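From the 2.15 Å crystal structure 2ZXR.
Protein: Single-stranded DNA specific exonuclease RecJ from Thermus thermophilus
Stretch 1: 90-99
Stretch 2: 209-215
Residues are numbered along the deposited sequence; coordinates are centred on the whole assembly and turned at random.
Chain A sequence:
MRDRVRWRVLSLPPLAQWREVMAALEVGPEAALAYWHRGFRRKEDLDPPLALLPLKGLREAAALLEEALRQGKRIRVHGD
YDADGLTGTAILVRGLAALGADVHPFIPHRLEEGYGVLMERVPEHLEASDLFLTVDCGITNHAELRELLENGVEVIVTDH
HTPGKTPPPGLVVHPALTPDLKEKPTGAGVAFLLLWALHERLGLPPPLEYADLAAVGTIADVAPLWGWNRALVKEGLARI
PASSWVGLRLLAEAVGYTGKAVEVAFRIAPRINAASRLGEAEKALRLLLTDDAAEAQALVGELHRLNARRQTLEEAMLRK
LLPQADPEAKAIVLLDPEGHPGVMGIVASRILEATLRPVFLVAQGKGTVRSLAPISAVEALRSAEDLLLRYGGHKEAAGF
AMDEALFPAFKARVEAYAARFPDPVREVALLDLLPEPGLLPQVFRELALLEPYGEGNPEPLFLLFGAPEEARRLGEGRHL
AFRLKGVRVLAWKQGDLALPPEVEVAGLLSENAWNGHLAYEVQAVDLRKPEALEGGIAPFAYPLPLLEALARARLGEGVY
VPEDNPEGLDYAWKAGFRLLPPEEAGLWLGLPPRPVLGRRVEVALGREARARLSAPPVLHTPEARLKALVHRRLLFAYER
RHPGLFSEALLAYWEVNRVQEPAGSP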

# COMPACT_ATOMS: atom_id res chain seq x y z
N ALA A 90 -4.90 18.95 19.28
CA ALA A 90 -4.59 20.30 18.83
C ALA A 90 -5.82 20.86 18.11
O ALA A 90 -6.13 22.03 18.25
CB ALA A 90 -3.37 20.31 17.92
N ILE A 91 -6.52 20.02 17.36
CA ILE A 91 -7.69 20.47 16.65
C ILE A 91 -8.76 20.92 17.63
O ILE A 91 -9.30 22.02 17.51
CB ILE A 91 -8.29 19.34 15.74
CG1 ILE A 91 -7.43 19.16 14.49
CG2 ILE A 91 -9.73 19.69 15.30
CD1 ILE A 91 -7.75 17.84 13.77
N LEU A 92 -9.09 20.08 18.60
CA LEU A 92 -10.11 20.44 19.56
C LEU A 92 -9.71 21.61 20.43
O LEU A 92 -10.55 22.48 20.68
CB LEU A 92 -10.50 19.23 20.40
CG LEU A 92 -11.22 18.21 19.50
CD1 LEU A 92 -11.26 16.87 20.16
CD2 LEU A 92 -12.62 18.70 19.20
N VAL A 93 -8.46 21.66 20.89
CA VAL A 93 -8.06 22.78 21.73
C VAL A 93 -8.05 24.10 20.95
O VAL A 93 -8.66 25.08 21.39
CB VAL A 93 -6.67 22.53 22.39
CG1 VAL A 93 -6.15 23.83 23.04
CG2 VAL A 93 -6.81 21.40 23.46
N ARG A 94 -7.37 24.16 19.81
CA ARG A 94 -7.38 25.40 19.04
C ARG A 94 -8.81 25.73 18.60
O ARG A 94 -9.28 26.84 18.78
CB ARG A 94 -6.50 25.30 17.77
CG ARG A 94 -4.97 25.41 17.97
CD ARG A 94 -4.35 25.42 16.57
NE ARG A 94 -2.91 25.56 16.46
CZ ARG A 94 -2.24 26.70 16.54
NH1 ARG A 94 -2.90 27.84 16.76
NH2 ARG A 94 -0.92 26.72 16.30
N GLY A 95 -9.51 24.76 18.02
CA GLY A 95 -10.86 25.00 17.54
C GLY A 95 -11.86 25.51 18.57
O GLY A 95 -12.60 26.46 18.32
N LEU A 96 -11.90 24.86 19.73
CA LEU A 96 -12.82 25.28 20.78
C LEU A 96 -12.37 26.62 21.38
O LEU A 96 -13.20 27.47 21.67
CB LEU A 96 -12.92 24.19 21.85
CG LEU A 96 -13.57 22.86 21.43
CD1 LEU A 96 -13.46 21.84 22.53
CD2 LEU A 96 -15.04 23.09 21.12
N ALA A 97 -11.06 26.80 21.55
CA ALA A 97 -10.57 28.05 22.09
C ALA A 97 -10.85 29.21 21.12
O ALA A 97 -11.03 30.36 21.55
CB ALA A 97 -9.07 27.95 22.38
N ALA A 98 -10.89 28.92 19.82
CA ALA A 98 -11.18 30.00 18.87
C ALA A 98 -12.64 30.42 19.01
O ALA A 98 -13.00 31.53 18.63
CB ALA A 98 -10.90 29.56 17.44
N LEU A 99 -13.49 29.53 19.53
CA LEU A 99 -14.90 29.88 19.69
C LEU A 99 -15.17 30.52 21.06
O LEU A 99 -16.31 30.85 21.39
CB LEU A 99 -15.78 28.63 19.50
CG LEU A 99 -15.52 27.86 18.19
CD1 LEU A 99 -16.30 26.57 18.19
CD2 LEU A 99 -15.92 28.71 16.99
N GLU A 209 -9.44 24.94 7.73
CA GLU A 209 -8.07 25.26 8.09
C GLU A 209 -7.49 24.23 9.09
O GLU A 209 -6.30 24.23 9.35
CB GLU A 209 -7.95 26.71 8.63
CG GLU A 209 -8.50 26.92 10.03
CD GLU A 209 -8.47 28.38 10.49
OE1 GLU A 209 -7.46 29.09 10.23
OE2 GLU A 209 -9.47 28.83 11.14
N TYR A 210 -8.32 23.32 9.60
CA TYR A 210 -7.87 22.28 10.55
C TYR A 210 -7.64 20.95 9.84
O TYR A 210 -7.29 19.93 10.47
CB TYR A 210 -8.93 22.08 11.64
CG TYR A 210 -9.06 23.25 12.57
CD1 TYR A 210 -8.28 23.32 13.71
CD2 TYR A 210 -9.95 24.31 12.30
CE1 TYR A 210 -8.36 24.41 14.57
CE2 TYR A 210 -10.04 25.41 13.15
CZ TYR A 210 -9.24 25.45 14.29
OH TYR A 210 -9.28 26.52 15.16
N ALA A 211 -7.85 20.94 8.53
CA ALA A 211 -7.70 19.70 7.79
C ALA A 211 -6.23 19.25 7.65
O ALA A 211 -5.99 18.06 7.45
CB ALA A 211 -8.36 19.81 6.43
N ASP A 212 -5.26 20.17 7.71
CA ASP A 212 -3.85 19.76 7.62
C ASP A 212 -3.50 18.96 8.87
O ASP A 212 -2.89 17.87 8.76
CB ASP A 212 -2.89 20.96 7.43
CG ASP A 212 -3.19 22.14 8.35
OD1 ASP A 212 -2.54 23.21 8.16
OD2 ASP A 212 -4.06 22.01 9.26
N LEU A 213 -3.90 19.45 10.04
CA LEU A 213 -3.65 18.70 11.28
C LEU A 213 -4.34 17.34 11.20
O LEU A 213 -3.77 16.33 11.58
CB LEU A 213 -4.25 19.43 12.51
CG LEU A 213 -3.60 20.75 12.92
CD1 LEU A 213 -4.45 21.45 13.99
CD2 LEU A 213 -2.18 20.45 13.43
N ALA A 214 -5.59 17.33 10.74
CA ALA A 214 -6.38 16.10 10.65
C ALA A 214 -5.76 15.08 9.68
O ALA A 214 -5.78 13.87 9.94
CB ALA A 214 -7.84 16.43 10.23
N ALA A 215 -5.25 15.57 8.55
CA ALA A 215 -4.59 14.73 7.54
C ALA A 215 -3.32 14.09 8.12
O ALA A 215 -3.04 12.91 7.88
CB ALA A 215 -4.24 15.56 6.28

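Two segments more than a hundred residues apart in the RecJ chain pack side by side, burying 324 Å² between them. The two backbones set the frame: the helix of the first stretch, already under way at Ala90, and the helix that starts at Ala211 run nearly antiparallel, with 164° between their N-to-C directions and 10.3 Å between their axes at closest approach. Ahead of Ala211, Glu209 and Tyr210 belong to a 3-10 segment, and here the backbones come nearest, with Ile91 CA 6.4 Å from Tyr210 CA. Each backbone bonds within its own stretch. In the first, Arg94 N donates to Ala90 O (2.9 Å), Gly95 N to Ile91 O (2.8 Å) and Ala98 N to Arg94 O (2.8 Å); in the second, Ala214 N donates to Tyr210 O (3.1 Å) and Ala215 N to Ala211 O (2.8 Å). No hydrogen bond crosses the interface, which therefore rests on van der Waals packing.

Ile91 is the hub of the apolar contacts. Its CA-to-CB bond points sideways, but the m, t rotamer brings the end of the side chain nearer the second stretch. Ile91 CG1 lies 3.8 Å from Leu213 CB, Ile91 CD1 3.8 Å from Ala214 CB, and Ile91 CG2 4.2 Å from Tyr210 CD1, so one branched side chain touches three neighbours. Leu213, whose CA-to-CB bond points toward the first stretch, also reaches Ala90, with Leu213 CD1 4.2 Å from Ala90 CB.

Tyr210 supplies the aromatic contacts and loses 95 Å² to the first stretch, the largest share of any residue here. Arg94 CB meets the ring edge, 3.8 Å from Tyr210 CE1. The aliphatic start of Arg94 thus serves the packing, while its guanidinium nitrogens hydrogen-bond elsewhere in the structure. Further along, Tyr210 OH sits 3.2 Å from Gly95 CA, a close approach to a residue with no side chain. An ideal CB on Gly95 would stand 3.8 Å from Tyr210 CZ, but only 2.8 Å from Ile91 O in its own helix. Ala98 CB adds a looser contact, 4.1 Å from Tyr210 OH.

Among the polar atoms, proximity alone does not make a bond. Gly95 N lies 3.4 Å from Tyr210 OH, but the angle is poor, and this amide already donates to Ile91 O. Within the second stretch, Asp212 OD2 accepts a hydrogen bond from Leu213 N (2.7 Å), whereas Glu209 O, 3.2 Å from Asp212 OD2, cannot pair with it because both atoms are acceptors.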